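Local coordinates for protein mini spindles (Drosophila melanogaster, PDB 5VJC) that probably binds tubulin through its TOG domain, an array of HEAT repeats, and so promotes microtubule dynamics and formation of the mitotic spindle, at residues Pro6-Asn11 / Glu72-Asp77; Lys110-Leu115 / Asn154-Val159; Pro168-Phe173 / Met204-Gln209; Tyr175-Leu180 / Val212-Arg217. All blocks are in the same frame, centred on the assembly; numbering follows the deposited sequence.

Contact 1. Residues Pro6-Asn11 / Glu72-Asp77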
loop_
_atom_site.group_PDB
_atom_site.type_symbol
_atom_site.label_atom_id
_atom_site.label_comp_id
_atom_site.label_asym_id
_atom_site.label_seq_id
_atom_site.Cartn_x
_atom_site.Cartn_y
_atom_site.Cartn_z
ATOM N N PRO A 6 26.325 -12.217 -6.463
ATOM C CA PRO A 6 25.615 -11.043 -5.927
ATOM C C PRO A 6 24.222 -11.428 -5.453
ATOM O O PRO A 6 23.680 -12.411 -5.956
ATOM C CB PRO A 6 25.557 -10.085 -7.122
ATOM C CG PRO A 6 25.603 -10.986 -8.319
ATOM C CD PRO A 6 26.499 -12.139 -7.924
ATOM N N LEU A 7 23.669 -10.691 -4.492
ATOM C CA LEU A 7 22.343 -11.003 -3.962
ATOM C C LEU A 7 21.308 -11.022 -5.081
ATOM O O LEU A 7 20.498 -11.947 -5.200
ATOM C CB LEU A 7 21.929 -9.984 -2.890
ATOM C CG LEU A 7 22.739 -9.952 -1.595
ATOM C CD1 LEU A 7 22.084 -9.007 -0.602
ATOM C CD2 LEU A 7 22.879 -11.346 -0.994
ATOM N N LEU A 8 21.348 -9.984 -5.901
ATOM C CA LEU A 8 20.394 -9.822 -6.978
ATOM C C LEU A 8 21.153 -9.654 -8.282
ATOM O O LEU A 8 22.204 -9.013 -8.317
ATOM C CB LEU A 8 19.487 -8.615 -6.726
ATOM C CG LEU A 8 18.622 -8.684 -5.473
ATOM C CD1 LEU A 8 17.844 -7.395 -5.323
ATOM C CD2 LEU A 8 17.677 -9.880 -5.534
ATOM N N CYS A 9 20.620 -10.226 -9.352
ATOM C CA CYS A 9 21.309 -10.160 -10.632
ATOM C C CYS A 9 20.631 -9.135 -11.545
ATOM O O CYS A 9 19.417 -9.189 -11.757
ATOM C CB CYS A 9 21.352 -11.555 -11.268
ATOM S SG CYS A 9 22.049 -11.620 -12.948
ATOM N N ALA A 10 21.405 -8.174 -12.050
ATOM C CA ALA A 10 20.881 -7.262 -13.056
ATOM C C ALA A 10 20.677 -8.039 -14.342
ATOM O O ALA A 10 21.636 -8.465 -14.989
ATOM C CB ALA A 10 21.813 -6.077 -13.283
ATOM N N ASN A 11 19.420 -8.258 -14.687
ATOM C CA ASN A 11 19.074 -8.948 -15.911
ATOM C C ASN A 11 17.748 -8.393 -16.370
ATOM O O ASN A 11 17.209 -7.476 -15.734
ATOM C CB ASN A 11 19.028 -10.466 -15.696
ATOM C CG ASN A 11 18.053 -10.875 -14.605
ATOM O OD1 ASN A 11 16.969 -10.307 -14.484
ATOM N ND2 ASN A 11 18.439 -11.871 -13.801
ATOM N N GLU A 72 18.046 -6.782 6.199
ATOM C CA GLU A 72 19.336 -6.153 6.462
ATOM C C GLU A 72 20.322 -6.321 5.284
ATOM O O GLU A 72 21.016 -5.390 4.903
ATOM C CB GLU A 72 19.947 -6.732 7.731
ATOM C CG GLU A 72 21.249 -6.069 8.122
ATOM C CD GLU A 72 21.806 -6.644 9.412
ATOM O OE1 GLU A 72 22.166 -7.849 9.433
ATOM O OE2 GLU A 72 21.870 -5.893 10.409
ATOM N N GLN A 73 20.378 -7.515 4.710
ATOM C CA GLN A 73 21.280 -7.736 3.582
ATOM C C GLN A 73 20.854 -6.891 2.378
ATOM O O GLN A 73 21.675 -6.231 1.749
ATOM C CB GLN A 73 21.332 -9.215 3.232
ATOM C CG GLN A 73 22.169 -10.016 4.210
ATOM C CD GLN A 73 21.959 -11.501 4.079
ATOM O OE1 GLN A 73 20.927 -11.950 3.591
ATOM N NE2 GLN A 73 22.937 -12.278 4.526
ATOM N N LEU A 74 19.561 -6.877 2.075
ATOM C CA LEU A 74 19.087 -6.079 0.947
ATOM C C LEU A 74 19.336 -4.597 1.189
ATOM O O LEU A 74 19.695 -3.855 0.267
ATOM C CB LEU A 74 17.599 -6.338 0.699
ATOM C CG LEU A 74 17.211 -7.730 0.215
ATOM C CD1 LEU A 74 15.700 -7.947 0.342
ATOM C CD2 LEU A 74 17.677 -7.909 -1.228
ATOM N N SER A 75 19.136 -4.157 2.432
ATOM C CA SER A 75 19.355 -2.752 2.762
ATOM C C SER A 75 20.807 -2.336 2.523
ATOM O O SER A 75 21.071 -1.266 1.981
ATOM C CB SER A 75 18.963 -2.465 4.226
ATOM O OG SER A 75 19.156 -1.089 4.520
ATOM N N GLU A 76 21.746 -3.186 2.928
ATOM C CA GLU A 76 23.165 -2.891 2.712
ATOM C C GLU A 76 23.518 -2.951 1.222
ATOM O O GLU A 76 24.289 -2.131 0.728
ATOM C CB GLU A 76 24.042 -3.857 3.505
ATOM C CG GLU A 76 24.684 -3.229 4.727
ATOM C CD GLU A 76 24.581 -4.103 5.962
ATOM O OE1 GLU A 76 24.274 -5.308 5.824
ATOM O OE2 GLU A 76 24.804 -3.580 7.077
ATOM N N ASP A 77 22.913 -3.897 0.507
ATOM C CA ASP A 77 23.230 -4.124 -0.911
ATOM C C ASP A 77 22.720 -3.005 -1.809
ATOM O O ASP A 77 23.152 -2.876 -2.959
ATOM C CB ASP A 77 22.644 -5.462 -1.383
ATOM C CG ASP A 77 23.108 -5.845 -2.779
ATOM O OD1 ASP A 77 24.330 -5.808 -3.033
ATOM O OD2 ASP A 77 22.246 -6.153 -3.633
HETATM O O HOH W 1 23.333 -7.340 -5.833
#

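Contact 2. Residues Lys110-Leu115 / Asn154-Val159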
loop_
_atom_site.group_PDB
_atom_site.type_symbol
_atom_site.label_atom_id
_atom_site.label_comp_id
_atom_site.label_asym_id
_atom_site.label_seq_id
_atom_site.Cartn_x
_atom_site.Cartn_y
_atom_site.Cartn_z
ATOM N N LYS A 110 11.301 -2.916 10.047
ATOM C CA LYS A 110 12.524 -2.955 9.258
ATOM C C LYS A 110 12.224 -3.101 7.748
ATOM O O LYS A 110 12.887 -2.468 6.940
ATOM C CB LYS A 110 13.431 -4.086 9.745
ATOM C CG LYS A 110 13.886 -3.929 11.210
ATOM C CD LYS A 110 14.588 -2.582 11.430
ATOM C CE LYS A 110 16.047 -2.643 10.996
ATOM N NZ LYS A 110 16.722 -1.327 11.211
ATOM N N GLY A 111 11.229 -3.909 7.374
ATOM C CA GLY A 111 10.824 -4.000 5.964
ATOM C C GLY A 111 10.324 -2.658 5.426
ATOM O O GLY A 111 10.650 -2.244 4.308
ATOM N N LEU A 112 9.533 -1.960 6.233
ATOM C CA LEU A 112 9.057 -0.634 5.831
ATOM C C LEU A 112 10.202 0.373 5.711
ATOM O O LEU A 112 10.218 1.136 4.780
ATOM C CB LEU A 112 7.981 -0.130 6.802
ATOM C CG LEU A 112 6.662 -0.891 6.624
ATOM C CD1 LEU A 112 5.731 -0.727 7.839
ATOM C CD2 LEU A 112 5.969 -0.464 5.334
ATOM N N GLU A 113 11.158 0.369 6.639
ATOM C CA GLU A 113 12.342 1.234 6.505
ATOM C C GLU A 113 13.104 0.978 5.210
ATOM O O GLU A 113 13.533 1.905 4.548
ATOM C CB GLU A 113 13.336 1.021 7.646
ATOM C CG GLU A 113 13.161 1.858 8.879
ATOM C CD GLU A 113 14.265 1.561 9.895
ATOM O OE1 GLU A 113 15.380 1.175 9.465
ATOM O OE2 GLU A 113 14.012 1.702 11.111
ATOM N N TYR A 114 13.334 -0.296 4.906
ATOM C CA TYR A 114 13.974 -0.683 3.643
ATOM C C TYR A 114 13.207 -0.129 2.461
ATOM O O TYR A 114 13.774 0.485 1.559
ATOM C CB TYR A 114 14.075 -2.208 3.540
ATOM C CG TYR A 114 14.536 -2.721 2.169
ATOM C CD1 TYR A 114 15.746 -2.310 1.617
ATOM C CD2 TYR A 114 13.761 -3.624 1.446
ATOM C CE1 TYR A 114 16.169 -2.785 0.378
ATOM C CE2 TYR A 114 14.185 -4.107 0.207
ATOM C CZ TYR A 114 15.382 -3.687 -0.318
ATOM O OH TYR A 114 15.782 -4.161 -1.560
ATOM N N LEU A 115 11.899 -0.329 2.478
ATOM C CA LEU A 115 11.044 0.151 1.396
ATOM C C LEU A 115 11.170 1.648 1.168
ATOM O O LEU A 115 11.109 2.106 0.021
ATOM C CB LEU A 115 9.580 -0.204 1.682
ATOM C CG LEU A 115 9.245 -1.646 1.312
ATOM C CD1 LEU A 115 7.967 -2.054 2.004
ATOM C CD2 LEU A 115 9.106 -1.776 -0.221
ATOM N N ASN A 154 3.016 4.448 10.816
ATOM C CA ASN A 154 3.830 5.535 10.261
ATOM C C ASN A 154 4.673 5.093 9.050
ATOM O O ASN A 154 4.886 5.862 8.107
ATOM C CB ASN A 154 4.739 6.136 11.335
ATOM C CG ASN A 154 3.990 7.112 12.238
ATOM O OD1 ASN A 154 2.914 7.597 11.875
ATOM N ND2 ASN A 154 4.547 7.399 13.415
ATOM N N GLY A 155 5.161 3.861 9.096
ATOM C CA GLY A 155 6.030 3.347 8.046
ATOM C C GLY A 155 5.220 3.138 6.779
ATOM O O GLY A 155 5.644 3.510 5.692
ATOM N N VAL A 156 4.053 2.524 6.934
ATOM C CA VAL A 156 3.119 2.325 5.825
ATOM C C VAL A 156 2.768 3.645 5.150
ATOM O O VAL A 156 2.827 3.764 3.927
ATOM C CB VAL A 156 1.838 1.632 6.310
ATOM C CG1 VAL A 156 0.772 1.580 5.216
ATOM C CG2 VAL A 156 2.171 0.228 6.852
ATOM N N ARG A 157 2.415 4.648 5.951
ATOM C CA ARG A 157 2.080 5.953 5.416
ATOM C C ARG A 157 3.266 6.566 4.645
ATOM O O ARG A 157 3.094 7.148 3.572
ATOM C CB ARG A 157 1.624 6.876 6.573
ATOM C CG ARG A 157 0.932 8.194 6.185
ATOM C CD ARG A 157 -0.302 8.462 7.121
ATOM N NE ARG A 157 0.004 8.099 8.496
ATOM C CZ ARG A 157 -0.845 7.500 9.324
ATOM N NH1 ARG A 157 -2.078 7.226 8.922
ATOM N NH2 ARG A 157 -0.456 7.192 10.558
ATOM N N ARG A 158 4.473 6.437 5.185
ATOM C CA ARG A 158 5.658 7.032 4.557
ATOM C C ARG A 158 5.929 6.394 3.182
ATOM O O ARG A 158 6.164 7.090 2.174
ATOM C CB ARG A 158 6.869 6.872 5.486
ATOM C CG ARG A 158 8.196 7.324 4.909
ATOM C CD ARG A 158 8.464 8.815 5.067
ATOM N NE ARG A 158 9.860 9.155 4.778
ATOM C CZ ARG A 158 10.330 9.462 3.566
ATOM N NH1 ARG A 158 9.521 9.487 2.511
ATOM N NH2 ARG A 158 11.618 9.754 3.403
ATOM N N VAL A 159 5.875 5.068 3.147
ATOM C CA VAL A 159 6.017 4.316 1.893
ATOM C C VAL A 159 4.875 4.650 0.943
ATOM O O VAL A 159 5.099 4.913 -0.221
ATOM C CB VAL A 159 6.048 2.780 2.168
ATOM C CG1 VAL A 159 6.025 1.957 0.836
ATOM C CG2 VAL A 159 7.258 2.416 3.025
#

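Contact 3. Residues Pro168-Phe173 / Met204-Gln209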
loop_
_atom_site.group_PDB
_atom_site.type_symbol
_atom_site.label_atom_id
_atom_site.label_comp_id
_atom_site.label_asym_id
_atom_site.label_seq_id
_atom_site.Cartn_x
_atom_site.Cartn_y
_atom_site.Cartn_z
ATOM N N PRO A 168 0.268 5.772 -10.427
ATOM C CA PRO A 168 -0.838 6.746 -10.538
ATOM C C PRO A 168 -1.607 7.023 -9.236
ATOM O O PRO A 168 -2.103 6.094 -8.591
ATOM C CB PRO A 168 -1.757 6.098 -11.578
ATOM C CG PRO A 168 -0.808 5.319 -12.454
ATOM C CD PRO A 168 0.162 4.719 -11.458
ATOM N N PHE A 169 -1.703 8.302 -8.865
ATOM C CA PHE A 169 -2.326 8.668 -7.604
ATOM C C PHE A 169 -3.807 8.332 -7.656
ATOM O O PHE A 169 -4.367 7.968 -6.638
ATOM C CB PHE A 169 -2.085 10.163 -7.228
ATOM C CG PHE A 169 -2.472 11.168 -8.294
ATOM C CD1 PHE A 169 -3.781 11.633 -8.395
ATOM C CD2 PHE A 169 -1.512 11.700 -9.140
ATOM C CE1 PHE A 169 -4.140 12.574 -9.361
ATOM C CE2 PHE A 169 -1.857 12.647 -10.117
ATOM C CZ PHE A 169 -3.173 13.085 -10.224
ATOM N N VAL A 170 -4.421 8.339 -8.841
ATOM C CA VAL A 170 -5.828 7.942 -8.911
ATOM C C VAL A 170 -5.982 6.449 -8.527
ATOM O O VAL A 170 -6.919 6.075 -7.810
ATOM C CB VAL A 170 -6.437 8.220 -10.303
ATOM C CG1 VAL A 170 -7.711 7.432 -10.507
ATOM C CG2 VAL A 170 -6.697 9.712 -10.492
ATOM N N LYS A 171 -5.031 5.615 -8.937
ATOM C CA LYS A 171 -5.089 4.193 -8.585
ATOM C C LYS A 171 -4.888 3.985 -7.083
ATOM O O LYS A 171 -5.584 3.185 -6.472
ATOM C CB LYS A 171 -4.060 3.396 -9.376
ATOM C CG LYS A 171 -4.336 3.385 -10.870
ATOM C CD LYS A 171 -3.399 2.454 -11.606
ATOM C CE LYS A 171 -3.862 2.250 -13.053
ATOM N NZ LYS A 171 -5.235 1.657 -13.086
ATOM N N VAL A 172 -3.960 4.725 -6.482
ATOM C CA VAL A 172 -3.747 4.641 -5.037
ATOM C C VAL A 172 -4.997 5.078 -4.281
ATOM O O VAL A 172 -5.407 4.424 -3.302
ATOM C CB VAL A 172 -2.541 5.482 -4.596
ATOM C CG1 VAL A 172 -2.419 5.490 -3.060
ATOM C CG2 VAL A 172 -1.260 4.924 -5.234
ATOM N N PHE A 173 -5.613 6.169 -4.740
ATOM C CA PHE A 173 -6.860 6.634 -4.152
ATOM C C PHE A 173 -7.877 5.492 -4.127
ATOM O O PHE A 173 -8.505 5.255 -3.094
ATOM C CB PHE A 173 -7.436 7.844 -4.905
ATOM C CG PHE A 173 -8.679 8.425 -4.259
ATOM C CD1 PHE A 173 -8.575 9.402 -3.280
ATOM C CD2 PHE A 173 -9.937 7.989 -4.629
ATOM C CE1 PHE A 173 -9.708 9.944 -2.692
ATOM C CE2 PHE A 173 -11.070 8.507 -4.024
ATOM C CZ PHE A 173 -10.957 9.476 -3.062
ATOM N N MET A 204 -10.043 17.867 -5.770
ATOM C CA MET A 204 -11.192 17.020 -6.072
ATOM C C MET A 204 -11.076 16.226 -7.351
ATOM O O MET A 204 -11.914 15.354 -7.583
ATOM C CB MET A 204 -12.474 17.849 -6.118
ATOM C CG MET A 204 -12.843 18.450 -4.777
ATOM S SD MET A 204 -13.198 17.197 -3.522
ATOM C CE MET A 204 -14.348 16.161 -4.439
ATOM N N ASN A 205 -10.066 16.495 -8.186
ATOM C CA ASN A 205 -9.853 15.649 -9.355
ATOM C C ASN A 205 -9.656 14.177 -8.953
ATOM O O ASN A 205 -9.932 13.272 -9.738
ATOM C CB ASN A 205 -8.636 16.106 -10.175
ATOM C CG ASN A 205 -8.916 17.354 -11.009
ATOM O OD1 ASN A 205 -9.952 18.005 -10.859
ATOM N ND2 ASN A 205 -7.978 17.697 -11.889
ATOM N N ILE A 206 -9.165 13.947 -7.740
ATOM C CA ILE A 206 -8.839 12.584 -7.300
ATOM C C ILE A 206 -10.048 11.899 -6.677
ATOM O O ILE A 206 -10.038 10.688 -6.402
ATOM C CB ILE A 206 -7.681 12.592 -6.289
ATOM C CG1 ILE A 206 -6.948 11.249 -6.298
ATOM C CG2 ILE A 206 -8.177 12.961 -4.886
ATOM C CD1 ILE A 206 -5.678 11.247 -5.460
ATOM N N CYS A 207 -11.101 12.673 -6.453
ATOM C CA CYS A 207 -12.213 12.174 -5.666
ATOM C C CYS A 207 -13.540 12.341 -6.385
ATOM O O CYS A 207 -14.149 13.399 -6.304
ATOM C CB CYS A 207 -12.244 12.894 -4.319
ATOM S SG CYS A 207 -13.511 12.324 -3.192
ATOM N N PRO A 208 -13.998 11.299 -7.099
ATOM C CA PRO A 208 -15.289 11.456 -7.780
ATOM C C PRO A 208 -16.475 11.500 -6.805
ATOM O O PRO A 208 -16.328 11.207 -5.611
ATOM C CB PRO A 208 -15.355 10.224 -8.693
ATOM C CG PRO A 208 -14.436 9.241 -8.079
ATOM C CD PRO A 208 -13.335 10.033 -7.448
ATOM N N GLN A 209 -17.636 11.892 -7.321
ATOM C CA GLN A 209 -18.838 12.063 -6.514
ATOM C C GLN A 209 -19.216 10.761 -5.811
ATOM O O GLN A 209 -19.703 10.770 -4.685
ATOM C CB GLN A 209 -20.001 12.553 -7.388
ATOM C CG GLN A 209 -21.334 12.643 -6.654
ATOM C CD GLN A 209 -22.447 13.256 -7.499
ATOM O OE1 GLN A 209 -22.198 14.064 -8.401
ATOM N NE2 GLN A 209 -23.686 12.848 -7.222
#

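Contact 4. Residues Tyr175-Leu180 / Val212-Arg217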
loop_
_atom_site.group_PDB
_atom_site.type_symbol
_atom_site.label_atom_id
_atom_site.label_comp_id
_atom_site.label_asym_id
_atom_site.label_seq_id
_atom_site.Cartn_x
_atom_site.Cartn_y
_atom_site.Cartn_z
ATOM N N TYR A 175 -7.280 2.184 -4.219
ATOM C CA TYR A 175 -6.901 1.162 -3.222
ATOM C C TYR A 175 -7.197 1.581 -1.781
ATOM O O TYR A 175 -7.616 0.766 -0.955
ATOM C CB TYR A 175 -5.423 0.820 -3.355
ATOM C CG TYR A 175 -5.116 -0.012 -4.584
ATOM C CD1 TYR A 175 -5.750 -1.236 -4.791
ATOM C CD2 TYR A 175 -4.193 0.411 -5.521
ATOM C CE1 TYR A 175 -5.476 -2.015 -5.919
ATOM C CE2 TYR A 175 -3.907 -0.357 -6.646
ATOM C CZ TYR A 175 -4.557 -1.572 -6.835
ATOM O OH TYR A 175 -4.280 -2.349 -7.936
ATOM N N VAL A 176 -6.986 2.855 -1.472
ATOM C CA VAL A 176 -7.332 3.357 -0.155
ATOM C C VAL A 176 -8.829 3.275 0.087
ATOM O O VAL A 176 -9.254 2.865 1.185
ATOM C CB VAL A 176 -6.870 4.813 0.050
ATOM C CG1 VAL A 176 -7.359 5.313 1.437
ATOM C CG2 VAL A 176 -5.355 4.864 -0.030
ATOM N N MET A 177 -9.612 3.660 -0.928
ATOM C CA MET A 177 -11.077 3.542 -0.882
ATOM C C MET A 177 -11.551 2.118 -0.477
ATOM O O MET A 177 -12.556 1.965 0.224
ATOM C CB MET A 177 -11.696 3.915 -2.241
ATOM C CG MET A 177 -11.800 5.429 -2.519
ATOM S SD MET A 177 -12.821 6.333 -1.302
ATOM C CE MET A 177 -14.436 5.631 -1.622
ATOM N N GLU A 178 -10.830 1.090 -0.917
ATOM C CA GLU A 178 -11.220 -0.301 -0.612
ATOM C C GLU A 178 -11.148 -0.563 0.868
ATOM O O GLU A 178 -11.884 -1.400 1.393
ATOM C CB GLU A 178 -10.332 -1.307 -1.344
ATOM C CG GLU A 178 -10.575 -1.371 -2.829
ATOM C CD GLU A 178 -12.039 -1.640 -3.160
ATOM O OE1 GLU A 178 -12.606 -2.622 -2.625
ATOM O OE2 GLU A 178 -12.630 -0.852 -3.938
ATOM N N GLY A 179 -10.279 0.190 1.545
ATOM C CA GLY A 179 -10.084 0.065 2.974
ATOM C C GLY A 179 -11.309 0.440 3.781
ATOM O O GLY A 179 -11.417 0.050 4.934
ATOM N N LEU A 180 -12.249 1.178 3.190
ATOM C CA LEU A 180 -13.474 1.510 3.921
ATOM C C LEU A 180 -14.344 0.267 4.184
ATOM O O LEU A 180 -15.234 0.307 5.026
ATOM C CB LEU A 180 -14.305 2.564 3.174
ATOM C CG LEU A 180 -13.627 3.885 2.800
ATOM C CD1 LEU A 180 -14.655 4.857 2.299
ATOM C CD2 LEU A 180 -12.852 4.471 3.976
ATOM N N VAL A 212 -17.197 10.335 -2.673
ATOM C CA VAL A 212 -17.743 11.214 -1.651
ATOM C C VAL A 212 -18.930 10.568 -0.931
ATOM O O VAL A 212 -19.041 10.630 0.292
ATOM C CB VAL A 212 -18.207 12.554 -2.244
ATOM C CG1 VAL A 212 -18.838 13.400 -1.159
ATOM C CG2 VAL A 212 -17.038 13.281 -2.901
ATOM N N ARG A 213 -19.819 9.978 -1.719
ATOM C CA ARG A 213 -20.974 9.231 -1.231
ATOM C C ARG A 213 -20.524 8.166 -0.237
ATOM O O ARG A 213 -20.957 8.122 0.923
ATOM C CB ARG A 213 -21.687 8.581 -2.416
ATOM C CG ARG A 213 -23.143 8.217 -2.217
ATOM C CD ARG A 213 -23.835 8.132 -3.583
ATOM N NE ARG A 213 -23.261 9.057 -4.569
ATOM C CZ ARG A 213 -22.863 8.715 -5.797
ATOM N NH1 ARG A 213 -22.949 7.451 -6.208
ATOM N NH2 ARG A 213 -22.373 9.639 -6.617
ATOM N N GLU A 214 -19.622 7.331 -0.731
ATOM C CA GLU A 214 -19.006 6.243 0.017
ATOM C C GLU A 214 -18.388 6.725 1.330
ATOM O O GLU A 214 -18.621 6.133 2.382
ATOM C CB GLU A 214 -17.956 5.570 -0.872
ATOM C CG GLU A 214 -17.463 4.224 -0.392
ATOM C CD GLU A 214 -18.582 3.216 -0.251
ATOM O OE1 GLU A 214 -19.563 3.313 -1.029
ATOM O OE2 GLU A 214 -18.485 2.341 0.644
ATOM N N ILE A 215 -17.620 7.813 1.272
ATOM C CA ILE A 215 -16.992 8.372 2.473
ATOM C C ILE A 215 -18.045 8.803 3.492
ATOM O O ILE A 215 -17.893 8.571 4.702
ATOM C CB ILE A 215 -16.086 9.588 2.134
ATOM C CG1 ILE A 215 -14.818 9.131 1.390
ATOM C CG2 ILE A 215 -15.704 10.333 3.407
ATOM C CD1 ILE A 215 -14.159 10.242 0.535
ATOM N N ALA A 216 -19.118 9.424 2.997
ATOM C CA ALA A 216 -20.153 9.976 3.876
ATOM C C ALA A 216 -20.903 8.881 4.656
ATOM O O ALA A 216 -21.285 9.087 5.812
ATOM C CB ALA A 216 -21.137 10.832 3.062
ATOM N N ARG A 217 -21.081 7.719 4.033
ATOM C CA ARG A 217 -21.692 6.570 4.694
ATOM C C ARG A 217 -21.013 6.227 6.022
ATOM O O ARG A 217 -21.658 5.733 6.948
ATOM C CB ARG A 217 -21.659 5.345 3.778
ATOM C CG ARG A 217 -22.666 5.377 2.647
ATOM C CD ARG A 217 -22.541 4.130 1.783
ATOM N NE ARG A 217 -23.513 4.100 0.686
ATOM C CZ ARG A 217 -24.764 3.653 0.802
ATOM N NH1 ARG A 217 -25.207 3.196 1.970
ATOM N NH2 ARG A 217 -25.574 3.662 -0.249
#

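Contact 1. Residues Pro6-Asn11 / Glu72-Asp77
Apolar contacts carry most of this meeting between the loop 6-11 and the last turns of helix 64-77. L7 does the main work: its CG stands anti to the carbonyl carbon (chi1 -66°), and from there CD1 settles on the helix surface between Q73 and D77. CD1 lies 3.7 Å from Q73 O and equally 3.7 Å from D77 CB, with Q73 CB close beside. The L7 and D77 side chains lie alongside each other, pointing opposite ways; D77 CB makes the nearest approach to the methyl, while the carboxylate borders the leucine, OD2 3.9 Å from L7 CB. One residue on, L8 reaches a deeper layer, where its CD1 touches L74 CD2 at 4.1 Å and the two leucines cross at roughly a right angle.

The polar link is indirect. A water donates to D77 OD2 at 2.7 Å and, over a longer 3.2 Å, to L8 O, using both hydrogens to join the helix carboxylate to the loop carbonyl. Q73 O, under L7 CD1, already accepts the helical bond from D77 N.

Within this all-helical HEAT-repeat array, the loop precedes helix 13-22 and runs by the C-terminal end of helix 64-77. L8 also packs on A84 and L85, so the loop is held against helices 64-77 and 82-87, and helix 64-77 in turn packs on helix 105-124 through L74 and Y114.

Contact 2. Residues Lys110-Leu115 / Asn154-Val159
Two neighbouring helices of the HEAT-repeat array, 105-124 and 150-166, run side by side here in nearly the same direction. Their short segments have axes 9.1 Å apart at closest approach and inclined by 20°. The chief bump is L112, and the hollow it enters lies over G155, between V156 and V159. A glycine at this point lets the leucine come in close to the opposing backbone: the L112 and G155 CA atoms are 5.5 Å apart, and a CB on G155 would press tightly against L112 CD1.

With CG anti to its carbonyl carbon, L112 spreads its two methyls over the next turn. CD1 rests against V156, 3.8 Å from its CG2, and lies just as near V156 N; the two side chains cross obliquely. CD2 turns to V159 and meets CG2 at 3.9 Å, crossing that side chain at about a right angle. An alanine at L112 would remove CG and both methyls and would probably cost the packing over G155 and most of the contact with V156 and V159.

The reciprocal bump is V159, whose CG2 fits between the two leucines of the other helix. L141 of helix 131-142 packs against L112, V156 and V159, while L115 packs on F137 of the same helix. At the tip of the valine, CG2 sits 3.7 Å from L112 O and 3.7 Å from L115 CB.

Contact 3. Residues Pro168-Phe173 / Met204-Gln209
One face of the F173 ring is covered by a backbone carbonyl: I206 O stands 3.2 Å above the ring plane, over its centre. In this HEAT-repeat domain the ring thus slips under the loop that leads from helix 185-202 to helix 209-217. C207 SG approaches the same ring obliquely, a cysteine sulfur-aromatic contact with the sulfur 5.0 Å from the ring centroid, 64° off the normal. The F169 ring is met at its edge instead, where I206 CD1 comes within 3.5 Å of F169 CD1.

I206 therefore serves both phenylalanines. Its CG1, anti to the backbone N (chi1 -155°), extends between them, crossing each side chain obliquely, and CG2 lies along the F173 CD1-CE1 side. F169 takes the crowded first torsion, with CG between N and the carbonyl carbon (chi1 53°), and its ring also stacks with Y202. A serine in place of F173 would remove the ring under I206 O and would probably loosen the packing of I206 and C207, as well as the contacts with L195 and I199 of helix 185-202. I206 CD1 also comes up to the backbone of helix 169-178, 3.7 Å from F169 O.

Contact 4. Residues Tyr175-Leu180 / Val212-Arg217
M177 and L180, one turn apart in 175-180, both reach the flank of helix 209-217, and both meet the aliphatic part of E214. M177 gets there by folding: CG is anti to the carbonyl carbon and the chain bends at both chi2 (-60°) and chi3 (-66°), which swings the terminal methyl across the gap. It crosses E214 obliquely, with M177 CE 3.6 Å from E214 CG and equally near E214 CB. L180, whose CB is directed at the other helix, lies alongside E214, the two side chains pointing opposite ways, with L180 CD1 3.9 Å from E214 CG.

In the glutamate, CG is anti to the backbone N, which sets CB and CG against M177 CE, and the chain then bends at chi2 (59°). I215 is met more loosely: M177 SD and L180 CD1 each come to 4.4 Å from I215 CG1.

In the HEAT-repeat TOG domain this packs helix 169-178 and the residues after it on helix 209-217. M177 also packs on L195 and L180 on L192 of helix 185-202; I215 packs on C233 and I234 of helix 224-241. The two segments meet through van der Waals contact, and E214 takes part through its carbon chain rather than its charge.

How the contacts relate
The four contacts follow the HEAT array from its N-terminal loop towards its C-terminal helices. Contacts 1 and 2, with centres 18 Å apart, meet through Y114, which is on helix 105-124: L74 CB lies 3.6 Å from Y114 CZ. Contact 2 stands apart from contact 3, about 8 Å between nearest atoms, yet helix 150-166 leads straight on to helix 169-178. Helix 169-178 serves both contacts 3 and 4, whose segments alternate along the chain; they touch where C207 SG meets V212 CG2 at 3.7 Å. Contacts 1 and 4 lie on opposite sides of the chain's centre, their own centres 38 Å apart.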